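Long-range contacts in beta-glucosidase (Pseudoalteromonas sp., PDB 3F95), which probably hydrolyses beta-glucosidic bonds as an exo-1,3/1,4-beta-glucanase, and is represented here by its extra C-terminal beta-sandwich domain alone: residues 15-20 against 71-76; 22-27 against 42-47; 59-64 against 161-166; 64-69 against 155-160; 101-106 against 114-119. All blocks are in the same frame, centred on the assembly; numbering follows the deposited sequence. Where two conformers were deposited one is given.

Contact 1: 15-20 against 71-76; sequences AKNMTW and LSYLEP
Leu71 and Trp20 meet first, as an antiparallel non-hydrogen-bonded pair. Leu71 CD1 sits over one face of the indole, offset toward its rim, 4.1 Å from the centroid of the six-membered ring of Trp20. Ser72 is the hydrogen-bonded partner of Thr19. Its N reaches Thr19 O at 2.8 Å, and its O takes the N-H of Thr19. In the conformer given, its OG is hydrogen-bonded to Gln21 NE2. Tyr73 pairs with Met18, side by side and pointing the same way. The bend of Met18 at chi2 (-60°) sets SD beside the Tyr73 ring, and the bend at chi3 (-65°) carries CE over its face. CE stands above the centre of one face, 3.9 Å from the Tyr73 centroid. SD approaches obliquely, and SD to Tyr73 CD1 is 3.4 Å, a Met-aromatic contact. Asn17 ND2 lies at the edge of the same ring. Leu74 N then bonds to Asn17 O at 2.8 Å, and only weakly to Asn17 OD1. At Leu74 and Glu75 the chain turns a corner. Strand 67-73 lies between strands 18-24 and 149-158, while Leu71 and Tyr73 also touch Val168 and Leu170 of strand 161-171 in the other sheet.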
# COMPACT_ATOMS: atom_id res chain seq x y z
N ALA A 15 -9.50 -6.34 6.16
CA ALA A 15 -10.91 -6.54 5.87
C ALA A 15 -11.06 -7.96 5.33
O ALA A 15 -10.07 -8.59 4.91
CB ALA A 15 -11.38 -5.51 4.84
N LYS A 16 -12.23 -8.59 5.37
CA LYS A 16 -12.30 -10.09 5.17
C LYS A 16 -11.60 -10.83 3.95
O LYS A 16 -10.85 -11.79 4.15
CB LYS A 16 -13.76 -10.54 5.34
CG LYS A 16 -14.27 -10.42 6.79
CD LYS A 16 -15.82 -10.30 6.89
CE LYS A 16 -16.52 -11.65 6.98
NZ LYS A 16 -18.01 -11.53 6.93
N ASN A 17 -11.92 -10.41 2.73
CA ASN A 17 -11.38 -10.76 1.43
C ASN A 17 -9.98 -10.21 1.15
O ASN A 17 -9.57 -10.21 0.01
CB ASN A 17 -12.39 -10.26 0.33
CG ASN A 17 -12.08 -10.77 -1.09
OD1 ASN A 17 -11.54 -11.88 -1.30
ND2 ASN A 17 -12.48 -9.97 -2.10
N MET A 18 -9.25 -9.76 2.18
CA MET A 18 -7.93 -9.14 1.97
C MET A 18 -6.76 -9.87 2.64
O MET A 18 -6.91 -10.46 3.72
CB MET A 18 -7.90 -7.66 2.41
CG MET A 18 -9.07 -6.78 2.02
SD MET A 18 -9.29 -6.66 0.26
CE MET A 18 -7.80 -5.80 -0.26
N THR A 19 -5.59 -9.79 2.00
CA THR A 19 -4.33 -10.26 2.59
C THR A 19 -3.22 -9.33 2.22
O THR A 19 -3.27 -8.67 1.19
CB THR A 19 -3.63 -11.48 1.89
OG1 THR A 19 -4.28 -11.93 0.71
CG2 THR A 19 -3.11 -12.48 2.81
N TRP A 20 -2.15 -9.39 3.01
CA TRP A 20 -0.88 -8.85 2.58
C TRP A 20 -0.20 -9.95 1.74
O TRP A 20 -0.36 -11.18 2.01
CB TRP A 20 0.01 -8.53 3.78
CG TRP A 20 -0.56 -7.52 4.74
CD1 TRP A 20 -1.07 -7.76 5.96
CD2 TRP A 20 -0.65 -6.11 4.53
NE1 TRP A 20 -1.51 -6.58 6.54
CE2 TRP A 20 -1.23 -5.55 5.69
CE3 TRP A 20 -0.30 -5.26 3.46
CZ2 TRP A 20 -1.49 -4.16 5.82
CZ3 TRP A 20 -0.54 -3.88 3.60
CH2 TRP A 20 -1.12 -3.35 4.77
N LEU A 71 -1.28 -5.22 -0.92
CA LEU A 71 -2.48 -5.46 -0.16
C LEU A 71 -3.47 -5.94 -1.23
O LEU A 71 -3.82 -5.19 -2.16
CB LEU A 71 -2.95 -4.17 0.51
CG LEU A 71 -4.28 -4.24 1.24
CD1 LEU A 71 -4.26 -5.25 2.37
CD2 LEU A 71 -4.64 -2.82 1.76
N SER A 72 -3.91 -7.19 -1.11
CA SER A 72 -4.54 -7.86 -2.25
C SER A 72 -5.86 -8.53 -1.89
O SER A 72 -6.08 -8.89 -0.74
CB SER A 72 -3.55 -8.84 -2.90
OG SER A 72 -3.40 -10.00 -2.10
N TYR A 73 -6.73 -8.66 -2.89
CA TYR A 73 -8.01 -9.32 -2.74
C TYR A 73 -7.78 -10.83 -2.90
O TYR A 73 -7.01 -11.27 -3.76
CB TYR A 73 -8.99 -8.82 -3.81
CG TYR A 73 -9.39 -7.36 -3.67
CD1 TYR A 73 -10.48 -6.99 -2.91
CD2 TYR A 73 -8.68 -6.36 -4.33
CE1 TYR A 73 -10.86 -5.66 -2.78
CE2 TYR A 73 -9.06 -5.02 -4.22
CZ TYR A 73 -10.15 -4.69 -3.44
OH TYR A 73 -10.53 -3.34 -3.31
N LEU A 74 -8.44 -11.63 -2.08
CA LEU A 74 -8.24 -13.08 -2.16
C LEU A 74 -8.72 -13.65 -3.50
O LEU A 74 -8.11 -14.59 -4.04
CB LEU A 74 -8.79 -13.78 -0.91
CG LEU A 74 -7.86 -13.53 0.31
CD1 LEU A 74 -8.44 -14.06 1.60
CD2 LEU A 74 -6.47 -14.14 0.08
N GLU A 75 -9.75 -13.04 -4.08
CA GLU A 75 -10.12 -13.31 -5.47
C GLU A 75 -10.36 -11.98 -6.16
O GLU A 75 -10.80 -11.04 -5.51
CB GLU A 75 -11.37 -14.18 -5.55
CG GLU A 75 -12.59 -13.59 -4.88
CD GLU A 75 -13.85 -14.39 -5.14
OE1 GLU A 75 -14.91 -13.76 -5.32
OE2 GLU A 75 -13.77 -15.64 -5.17
N PRO A 76 -10.03 -11.88 -7.47
CA PRO A 76 -10.31 -10.67 -8.24
C PRO A 76 -11.70 -10.10 -7.94
O PRO A 76 -12.70 -10.83 -7.94
CB PRO A 76 -10.21 -11.12 -9.70
CG PRO A 76 -9.73 -12.58 -9.68
CD PRO A 76 -9.33 -12.90 -8.28

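Contact 2: 22-27 against 42-47; sequences LADTST and KQSLLM
Leu22 and Leu45 carry the apolar half of this contact. Their side chains cross at about a right angle. Leu22 CG lies 4.0 Å from Leu45 CD2, and Leu22 CD2 reaches over to Leu45 O at 3.6 Å. CG of Leu45 is anti to its backbone N (chi1 178°), beside the carbonyl carbon, and comes within 4.1 Å of Leu22 CG. Leu22 CD2 also touches CB of Met47, more loosely.

Asp24 is the polar counterpart. Its CB rests against Ser44 CB at 3.6 Å. Its carboxylate is turned to other groups. OD1 takes two bonds from Ser26. Ser26 N meets Asp24 OD1 from above the carboxylate plane at 2.9 Å, making an Asx turn. Ser26 OG donates to the syn lone pair of Asp24 OD1 at 2.6 Å. OD2 is bonded to Ser39 OG and Asp41 N, so both oxygens are gripped. An alanine here takes the shared carboxylate from Ser26, Ser39 OG and Asp41 N, and would probably let the turn after the strand loosen. Water 1 bridges the segments, accepting from Thr25 N and donating to Ser44 OG, at 2.8 Å from the latter. Ser44 OG is also bonded to Asp41.

The strand axes run 7.8 Å apart, nearly antiparallel, and belong to different sheets. Such side-chain packing between facing sheets is characteristic of a beta-sandwich.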
# COMPACT_ATOMS: atom_id res chain seq x y z
N LEU A 22 3.68 -10.85 0.24
CA LEU A 22 5.10 -10.51 0.23
C LEU A 22 5.77 -11.38 -0.84
O LEU A 22 5.85 -12.61 -0.67
CB LEU A 22 5.72 -10.77 1.60
CG LEU A 22 5.44 -9.82 2.79
CD1 LEU A 22 3.96 -9.80 3.17
CD2 LEU A 22 6.29 -10.20 4.02
N ALA A 23 6.15 -10.75 -1.94
CA ALA A 23 6.64 -11.46 -3.13
C ALA A 23 8.07 -11.05 -3.49
O ALA A 23 8.31 -9.98 -4.12
CB ALA A 23 5.66 -11.26 -4.32
N ASP A 24 9.02 -11.86 -3.06
CA ASP A 24 10.43 -11.59 -3.40
C ASP A 24 10.84 -12.34 -4.69
O ASP A 24 9.99 -12.85 -5.41
CB ASP A 24 11.36 -11.85 -2.22
CG ASP A 24 11.34 -13.31 -1.75
OD1 ASP A 24 10.94 -14.20 -2.54
OD2 ASP A 24 11.69 -13.55 -0.58
N THR A 25 12.15 -12.44 -4.96
CA THR A 25 12.61 -13.06 -6.22
C THR A 25 12.72 -14.59 -6.09
O THR A 25 13.11 -15.28 -7.05
CB THR A 25 13.95 -12.47 -6.69
OG1 THR A 25 14.92 -12.61 -5.64
CG2 THR A 25 13.78 -10.95 -7.05
N SER A 26 12.32 -15.11 -4.94
CA SER A 26 12.34 -16.55 -4.70
C SER A 26 11.14 -17.25 -5.33
O SER A 26 10.25 -16.61 -5.89
CB SER A 26 12.40 -16.87 -3.21
OG SER A 26 11.13 -16.79 -2.59
N THR A 27 11.10 -18.57 -5.18
CA THR A 27 9.98 -19.36 -5.69
C THR A 27 8.86 -19.49 -4.67
O THR A 27 7.93 -20.26 -4.87
CB THR A 27 10.45 -20.79 -6.10
OG1 THR A 27 11.02 -21.45 -4.96
CG2 THR A 27 11.47 -20.73 -7.23
N LYS A 42 13.10 -15.31 3.37
CA LYS A 42 13.20 -14.91 4.80
C LYS A 42 13.94 -13.59 5.07
O LYS A 42 14.15 -13.24 6.24
CB LYS A 42 13.79 -16.04 5.69
CG LYS A 42 13.38 -17.46 5.31
CD LYS A 42 11.88 -17.63 5.42
CE LYS A 42 11.43 -18.98 4.92
NZ LYS A 42 10.43 -19.47 5.88
N GLN A 43 14.33 -12.87 4.03
CA GLN A 43 15.15 -11.66 4.22
C GLN A 43 14.82 -10.49 3.33
O GLN A 43 15.08 -9.33 3.73
CB GLN A 43 16.65 -11.96 4.02
CG GLN A 43 17.25 -12.87 5.03
CD GLN A 43 18.64 -13.38 4.62
OE1 GLN A 43 19.24 -12.91 3.64
NE2 GLN A 43 19.12 -14.38 5.33
N SER A 44 14.31 -10.75 2.12
CA SER A 44 14.16 -9.65 1.16
C SER A 44 13.13 -8.62 1.60
O SER A 44 13.33 -7.41 1.44
CB SER A 44 13.77 -10.14 -0.25
OG SER A 44 14.86 -10.80 -0.86
N LEU A 45 12.01 -9.11 2.14
CA LEU A 45 10.88 -8.24 2.52
C LEU A 45 10.32 -8.80 3.83
O LEU A 45 9.93 -9.97 3.89
CB LEU A 45 9.81 -8.19 1.41
CG LEU A 45 8.54 -7.36 1.67
CD1 LEU A 45 8.90 -5.90 2.08
CD2 LEU A 45 7.61 -7.37 0.44
N LEU A 46 10.30 -7.96 4.88
CA LEU A 46 9.82 -8.34 6.21
C LEU A 46 8.72 -7.38 6.63
O LEU A 46 8.81 -6.19 6.34
CB LEU A 46 10.91 -8.27 7.27
CG LEU A 46 12.26 -9.01 7.16
CD1 LEU A 46 12.85 -9.15 8.59
CD2 LEU A 46 12.18 -10.34 6.45
N MET A 47 7.72 -7.92 7.31
CA MET A 47 6.62 -7.15 7.86
C MET A 47 6.59 -7.30 9.39
O MET A 47 6.71 -8.41 9.90
CB MET A 47 5.29 -7.65 7.27
CG MET A 47 4.07 -6.96 7.91
SD MET A 47 2.49 -7.47 7.23
CE MET A 47 2.18 -9.02 8.13
O HOH W 1 14.38 -10.64 -3.64

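Contact 3: 59-64 against 161-166; sequences RGFNWR and LSLAIA
Phe61 N and Leu163 O form one of the shortest bonds of this contact, 2.8 Å long and almost straight at 178°. It is one of six backbone bonds that join the antiparallel strands from Arg59 and Ile165 to Trp63 and Leu161. The bond from Leu161 N to Trp63 O is the longest, at 3.3 Å.

Trp63 and Leu161 lie side by side, pointing the same way. Leu161 CD2 covers one face of the indole, offset toward its rim, 3.7 Å from the centroid of the Trp63 six-membered ring. CG of Leu161 is anti to its backbone N (chi1 171°) and lies 3.7 Å from Trp63 CE3. Leu163 CG approaches Trp63 CZ3 at 3.9 Å. The indole N-H is bonded to Ala67 O, on a strand of the opposite sheet. Trp63 thus bridges the two layers of a beta-sandwich, consistent with its assignment to the galactose-binding-like domains. A leucine in its place lacks the indole, and would probably open a gap beside Leu161 CD2 and weaken the tie to Ala67 O in the other sheet.

Further along, Phe61 crosses Ile165 at about a right angle, with CE2 4.0 Å from Ile165 CD1. Its CD2 also meets Leu163 CD1. The other face of the sheet carries smaller groups. Ala164 CB rests on Arg59 O and on CA of Gly60. Ser162 OG is bonded to Asp95.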
# COMPACT_ATOMS: atom_id res chain seq x y z
N ARG A 59 1.48 -1.49 9.89
CA ARG A 59 2.44 -2.53 9.54
C ARG A 59 3.66 -1.86 8.97
O ARG A 59 3.54 -1.00 8.08
CB ARG A 59 1.82 -3.51 8.55
CG ARG A 59 0.63 -4.31 9.11
CD ARG A 59 1.08 -5.44 10.05
NE ARG A 59 -0.10 -6.16 10.56
CZ ARG A 59 -0.87 -5.73 11.56
NH1 ARG A 59 -0.60 -4.57 12.18
NH2 ARG A 59 -1.91 -6.46 11.95
N GLY A 60 4.83 -2.25 9.47
CA GLY A 60 6.10 -1.74 8.96
C GLY A 60 6.65 -2.76 7.99
O GLY A 60 6.54 -3.97 8.26
N PHE A 61 7.21 -2.29 6.90
CA PHE A 61 7.79 -3.14 5.87
C PHE A 61 9.22 -2.70 5.57
O PHE A 61 9.47 -1.51 5.35
CB PHE A 61 6.91 -3.08 4.61
CG PHE A 61 5.49 -3.57 4.84
CD1 PHE A 61 5.18 -4.92 4.78
CD2 PHE A 61 4.46 -2.65 5.08
CE1 PHE A 61 3.88 -5.37 4.97
CE2 PHE A 61 3.13 -3.07 5.27
CZ PHE A 61 2.84 -4.45 5.24
N ASN A 62 10.16 -3.66 5.54
CA ASN A 62 11.56 -3.36 5.26
C ASN A 62 11.98 -4.17 4.04
O ASN A 62 11.84 -5.40 4.08
CB ASN A 62 12.45 -3.76 6.45
CG ASN A 62 12.20 -2.92 7.69
OD1 ASN A 62 11.98 -1.71 7.61
ND2 ASN A 62 12.24 -3.56 8.85
N TRP A 63 12.42 -3.50 2.97
CA TRP A 63 12.97 -4.15 1.78
C TRP A 63 14.49 -4.14 1.89
O TRP A 63 15.11 -3.06 2.09
CB TRP A 63 12.66 -3.34 0.54
CG TRP A 63 11.28 -3.47 -0.04
CD1 TRP A 63 10.95 -4.15 -1.17
CD2 TRP A 63 10.06 -2.89 0.47
NE1 TRP A 63 9.61 -4.02 -1.41
CE2 TRP A 63 9.04 -3.26 -0.43
CE3 TRP A 63 9.75 -2.07 1.56
CZ2 TRP A 63 7.70 -2.83 -0.27
CZ3 TRP A 63 8.40 -1.66 1.76
CH2 TRP A 63 7.41 -2.05 0.84
N ARG A 64 15.10 -5.31 1.75
CA ARG A 64 16.55 -5.42 1.64
C ARG A 64 17.01 -5.95 0.29
O ARG A 64 18.21 -5.91 -0.02
CB ARG A 64 17.11 -6.29 2.77
CG ARG A 64 16.92 -5.64 4.12
CD ARG A 64 17.40 -6.56 5.20
NE ARG A 64 18.85 -6.64 5.13
CZ ARG A 64 19.54 -7.76 5.30
NH1 ARG A 64 18.89 -8.90 5.55
NH2 ARG A 64 20.86 -7.74 5.21
N LEU A 161 14.28 -0.07 1.06
CA LEU A 161 13.19 0.85 1.43
C LEU A 161 12.68 0.45 2.80
O LEU A 161 12.67 -0.73 3.13
CB LEU A 161 12.02 0.70 0.45
CG LEU A 161 10.67 1.41 0.72
CD1 LEU A 161 10.86 2.95 0.73
CD2 LEU A 161 9.70 1.01 -0.37
N SER A 162 12.30 1.44 3.60
CA SER A 162 11.62 1.17 4.86
C SER A 162 10.45 2.15 5.04
O SER A 162 10.63 3.38 5.02
CB SER A 162 12.60 1.24 6.03
OG SER A 162 11.95 0.95 7.24
N LEU A 163 9.26 1.59 5.27
CA LEU A 163 8.08 2.41 5.45
C LEU A 163 7.07 1.65 6.28
O LEU A 163 7.25 0.48 6.57
CB LEU A 163 7.48 2.82 4.10
CG LEU A 163 7.07 1.72 3.09
CD1 LEU A 163 5.85 0.90 3.49
CD2 LEU A 163 6.91 2.32 1.70
N ALA A 164 6.01 2.35 6.66
CA ALA A 164 4.91 1.72 7.39
C ALA A 164 3.62 2.25 6.82
O ALA A 164 3.59 3.35 6.28
CB ALA A 164 5.01 2.02 8.84
N ILE A 165 2.57 1.44 6.92
CA ILE A 165 1.26 1.75 6.33
C ILE A 165 0.20 1.52 7.40
O ILE A 165 0.33 0.61 8.20
CB ILE A 165 1.02 0.83 5.11
CG1 ILE A 165 1.96 1.21 3.95
CG2 ILE A 165 -0.43 0.92 4.62
CD1 ILE A 165 2.16 0.06 2.95
N ALA A 166 -0.85 2.34 7.41
CA ALA A 166 -1.99 2.14 8.27
C ALA A 166 -3.25 2.71 7.62
O ALA A 166 -3.16 3.54 6.73
CB ALA A 166 -1.77 2.81 9.61

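Contact 4: 64-69 against 155-160; sequences RAQAAL and RITSQN
Leu69 and Ile156 mark the tight end of this contact. Their backbones exchange two bonds, Leu69 N to Ile156 O at 2.8 Å and Ile156 N to Leu69 O at 2.7 Å. Ala67 and Ser158 repeat the pattern with longer bonds, the one from Ser158 N to Ala67 O being 3.2 Å. The side chains of these four residues point into the protein, where Trp63 touches Leu69, Ile156 and Ser158.

The opposite face is partly exposed. There Ala68 CB rests on Thr157 OG1 at 3.5 Å. Gln66 bends at chi2 (69°), and its side chain crosses those of Thr157 and Gln159 obliquely. Gln66 NE2 lies 3.3 Å from Thr157 CG2. Its OE1 comes close to CG of Gln159, a residue exposed to solvent. The strand pairing ends at Ala67 and Ser158. Arg155, at the other end, is held by a salt bridge to Asp152. Inward residues are mostly apolar; Ser158 OG is bonded to Gly101 O. This inside-outside alternation is characteristic of one layer of a beta-sandwich.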
# COMPACT_ATOMS: atom_id res chain seq x y z
N ARG A 64 15.10 -5.31 1.75
CA ARG A 64 16.55 -5.42 1.64
C ARG A 64 17.01 -5.95 0.29
O ARG A 64 18.21 -5.91 -0.02
CB ARG A 64 17.11 -6.29 2.77
CG ARG A 64 16.92 -5.64 4.12
CD ARG A 64 17.40 -6.56 5.20
NE ARG A 64 18.85 -6.64 5.13
CZ ARG A 64 19.54 -7.76 5.30
NH1 ARG A 64 18.89 -8.90 5.55
NH2 ARG A 64 20.86 -7.74 5.21
N ALA A 65 16.06 -6.45 -0.51
CA ALA A 65 16.31 -6.79 -1.91
C ALA A 65 15.02 -6.67 -2.68
O ALA A 65 13.96 -6.49 -2.08
CB ALA A 65 16.89 -8.22 -2.05
N GLN A 66 15.13 -6.79 -4.01
CA GLN A 66 13.99 -6.74 -4.92
C GLN A 66 12.77 -7.52 -4.44
O GLN A 66 12.84 -8.73 -4.25
CB GLN A 66 14.42 -7.27 -6.29
CG GLN A 66 13.30 -7.21 -7.30
CD GLN A 66 12.93 -5.78 -7.71
OE1 GLN A 66 13.77 -4.87 -7.67
NE2 GLN A 66 11.69 -5.59 -8.12
N ALA A 67 11.64 -6.83 -4.26
CA ALA A 67 10.42 -7.48 -3.75
C ALA A 67 9.25 -6.54 -3.92
O ALA A 67 9.45 -5.32 -4.04
CB ALA A 67 10.57 -7.83 -2.29
N ALA A 68 8.06 -7.14 -4.01
CA ALA A 68 6.79 -6.40 -4.08
C ALA A 68 5.94 -6.75 -2.87
O ALA A 68 5.72 -7.92 -2.55
CB ALA A 68 6.04 -6.73 -5.34
N LEU A 69 5.45 -5.71 -2.21
CA LEU A 69 4.43 -5.85 -1.18
C LEU A 69 3.11 -5.48 -1.81
O LEU A 69 3.02 -4.43 -2.47
CB LEU A 69 4.68 -4.86 -0.06
CG LEU A 69 3.53 -4.82 0.96
CD1 LEU A 69 3.52 -6.12 1.84
CD2 LEU A 69 3.56 -3.54 1.76
N ARG A 155 0.31 -2.00 -4.54
CA ARG A 155 1.51 -2.80 -4.70
C ARG A 155 2.69 -1.84 -4.61
O ARG A 155 2.70 -0.80 -5.28
CB ARG A 155 1.48 -3.51 -6.05
CG ARG A 155 2.71 -4.36 -6.34
CD ARG A 155 2.73 -4.83 -7.81
NE ARG A 155 1.49 -5.48 -8.19
CZ ARG A 155 0.90 -5.37 -9.37
NH1 ARG A 155 1.43 -4.63 -10.35
NH2 ARG A 155 -0.24 -6.01 -9.58
N ILE A 156 3.64 -2.14 -3.73
CA ILE A 156 4.86 -1.33 -3.63
C ILE A 156 6.05 -2.24 -3.97
O ILE A 156 6.22 -3.29 -3.37
CB ILE A 156 5.02 -0.73 -2.21
CG1 ILE A 156 3.82 0.20 -1.91
CG2 ILE A 156 6.37 0.02 -2.09
CD1 ILE A 156 3.72 0.58 -0.45
N THR A 157 6.83 -1.80 -4.94
CA THR A 157 8.00 -2.55 -5.40
C THR A 157 9.26 -1.71 -5.22
O THR A 157 9.30 -0.51 -5.59
CB THR A 157 7.81 -2.95 -6.88
OG1 THR A 157 6.57 -3.67 -7.01
CG2 THR A 157 8.96 -3.86 -7.32
N SER A 158 10.30 -2.33 -4.67
CA SER A 158 11.59 -1.67 -4.43
C SER A 158 12.67 -2.72 -4.14
O SER A 158 12.36 -3.92 -4.03
CB SER A 158 11.47 -0.65 -3.28
OG SER A 158 12.64 0.19 -3.16
N GLN A 159 13.92 -2.29 -4.01
CA GLN A 159 15.02 -3.18 -3.59
C GLN A 159 15.51 -2.80 -2.21
O GLN A 159 16.11 -3.61 -1.50
CB GLN A 159 16.21 -3.08 -4.56
CG GLN A 159 15.88 -3.45 -5.98
CD GLN A 159 17.06 -3.25 -6.91
OE1 GLN A 159 17.20 -2.19 -7.53
NE2 GLN A 159 17.92 -4.25 -7.00
N ASN A 160 15.28 -1.56 -1.80
CA ASN A 160 15.79 -1.11 -0.53
C ASN A 160 14.98 0.09 -0.06
O ASN A 160 15.00 1.14 -0.70
CB ASN A 160 17.27 -0.73 -0.66
CG ASN A 160 17.93 -0.61 0.66
OD1 ASN A 160 17.68 0.33 1.41
ND2 ASN A 160 18.80 -1.57 0.97

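Contact 5: 101-106 against 114-119; sequences GANLQV and LRDIDF
Strands 102-106 and 115-118 run antiparallel at 160°, their axes 4.7 Å apart, as the two arms of a beta hairpin. Leu104 with Ile117 and Val106 with Arg115 are the hydrogen-bonded pairs. Leu104 N and Ile117 O are 2.8 Å apart. Leu114 and Arg115 both face Val106, a classic beta bulge. At the other end Phe119 N donates to Ala102 O.

Ala102 CB sits over one face of the Phe119 ring, offset toward the rim, 3.7 Å from its centroid. Leu104 CB touches Phe119 CE1 at 3.7 Å. Val106 CB meets Arg115 CB at 4.0 Å. The guanidinium of Arg115 leads away to Pro137 O and Leu181 O.

The other face is polar. CG of Asn103 is anti to its backbone N (chi1 -171°), and ND2 reaches Asp116 OD2 at 2.6 Å. It meets that oxygen from above the carboxylate plane. The same ND2 has a weak bond to Ile117 O. Gln105 lies beside Asp116, and its NE2 bonds weakly to OD1. Water 2 accepts from Gln105 NE2 and donates to Asp116 OD1, 3.1 Å away. Gln105 OE1 has a weak bond from Arg155. Asp116 thus gathers amide N-H groups from two residues of the partner strand, which would tend to stabilise its negative charge on this exposed face.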
# COMPACT_ATOMS: atom_id res chain seq x y z
N GLY A 101 14.98 3.80 -5.83
CA GLY A 101 13.63 4.11 -6.22
C GLY A 101 12.64 3.05 -5.80
O GLY A 101 13.01 1.95 -5.38
N ALA A 102 11.37 3.38 -5.96
CA ALA A 102 10.25 2.51 -5.63
C ALA A 102 9.02 2.94 -6.41
O ALA A 102 8.90 4.10 -6.77
CB ALA A 102 9.97 2.56 -4.12
N ASN A 103 8.12 1.98 -6.65
CA ASN A 103 6.91 2.16 -7.43
C ASN A 103 5.73 1.90 -6.52
O ASN A 103 5.71 0.89 -5.81
CB ASN A 103 6.89 1.13 -8.57
CG ASN A 103 5.79 1.36 -9.60
OD1 ASN A 103 5.47 0.44 -10.35
ND2 ASN A 103 5.24 2.58 -9.67
N LEU A 104 4.77 2.82 -6.51
CA LEU A 104 3.49 2.60 -5.84
C LEU A 104 2.39 2.41 -6.87
O LEU A 104 2.05 3.35 -7.60
CB LEU A 104 3.16 3.80 -4.91
CG LEU A 104 1.73 3.88 -4.38
CD1 LEU A 104 1.38 2.62 -3.53
CD2 LEU A 104 1.52 5.18 -3.57
N GLN A 105 1.85 1.20 -6.96
CA GLN A 105 0.78 0.91 -7.91
C GLN A 105 -0.55 0.76 -7.16
O GLN A 105 -0.58 0.24 -6.04
CB GLN A 105 1.14 -0.32 -8.78
CG GLN A 105 2.19 -0.02 -9.85
CD GLN A 105 2.77 -1.28 -10.50
OE1 GLN A 105 3.31 -2.17 -9.82
NE2 GLN A 105 2.68 -1.35 -11.82
N VAL A 106 -1.65 1.27 -7.73
CA VAL A 106 -2.92 1.30 -7.03
C VAL A 106 -4.01 0.71 -7.92
O VAL A 106 -4.12 1.04 -9.13
CB VAL A 106 -3.28 2.76 -6.60
CG1 VAL A 106 -4.66 2.82 -6.00
CG2 VAL A 106 -2.22 3.28 -5.62
N LEU A 114 -4.79 1.21 -12.03
CA LEU A 114 -5.44 2.53 -12.12
C LEU A 114 -4.45 3.69 -11.92
O LEU A 114 -4.55 4.72 -12.59
CB LEU A 114 -6.65 2.66 -11.18
CG LEU A 114 -7.88 1.76 -11.44
CD1 LEU A 114 -8.97 2.07 -10.45
CD2 LEU A 114 -8.40 1.87 -12.88
N ARG A 115 -3.47 3.49 -11.03
CA ARG A 115 -2.41 4.48 -10.84
C ARG A 115 -1.06 3.80 -10.75
O ARG A 115 -0.95 2.70 -10.19
CB ARG A 115 -2.62 5.31 -9.57
CG ARG A 115 -3.91 6.13 -9.52
CD ARG A 115 -3.91 7.34 -10.50
NE ARG A 115 -2.74 8.19 -10.38
CZ ARG A 115 -2.52 9.10 -9.44
NH1 ARG A 115 -3.41 9.35 -8.46
NH2 ARG A 115 -1.40 9.79 -9.48
N ASP A 116 -0.05 4.46 -11.31
CA ASP A 116 1.32 4.00 -11.27
C ASP A 116 2.19 5.21 -10.87
O ASP A 116 2.39 6.12 -11.69
CB ASP A 116 1.71 3.44 -12.64
CG ASP A 116 3.02 2.66 -12.61
OD1 ASP A 116 3.11 1.62 -13.33
OD2 ASP A 116 3.96 3.06 -11.90
N ILE A 117 2.65 5.24 -9.62
CA ILE A 117 3.26 6.46 -9.08
C ILE A 117 4.68 6.15 -8.65
O ILE A 117 4.86 5.30 -7.79
CB ILE A 117 2.44 6.98 -7.83
CG1 ILE A 117 1.01 7.35 -8.25
CG2 ILE A 117 3.21 8.12 -7.08
CD1 ILE A 117 0.03 7.49 -7.08
N ASP A 118 5.68 6.86 -9.19
CA ASP A 118 7.04 6.71 -8.68
C ASP A 118 7.18 7.37 -7.30
O ASP A 118 6.60 8.46 -7.04
CB ASP A 118 8.07 7.33 -9.62
CG ASP A 118 8.01 6.74 -11.01
OD1 ASP A 118 7.94 5.49 -11.13
OD2 ASP A 118 8.04 7.54 -11.96
N PHE A 119 7.96 6.76 -6.42
CA PHE A 119 8.18 7.40 -5.11
C PHE A 119 8.78 8.80 -5.24
O PHE A 119 8.51 9.66 -4.39
CB PHE A 119 9.01 6.52 -4.16
CG PHE A 119 8.16 5.56 -3.34
CD1 PHE A 119 7.23 4.72 -3.96
CD2 PHE A 119 8.26 5.53 -1.96
CE1 PHE A 119 6.42 3.83 -3.18
CE2 PHE A 119 7.46 4.64 -1.19
CZ PHE A 119 6.54 3.81 -1.82
O HOH W 2 0.74 -0.26 -13.86

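How the contacts relate
The five contacts span both sheets of the beta-sandwich. Contacts 1, 4 and 5 pair strands within one sheet: strand 67-73 serves contacts 1 and 4, and strand 149-158 of contact 4 neighbours strand 102-108 of contact 5. Contact 3 lies in the other sheet, and contact 2 packs one sheet on the other. Contacts 2 and 4 are closest, with centres 8 Å apart; contacts 1 and 5 do not touch. Along the chain, contact 2 is nested inside contact 1, contact 5 inside contact 4, and contact 4 inside contact 3. Contact 1 crosses contacts 3 and 4. Long closures and one local hairpin thus build a single compact domain, with Trp20, Phe61, Trp63 and Leu69 linking its layers.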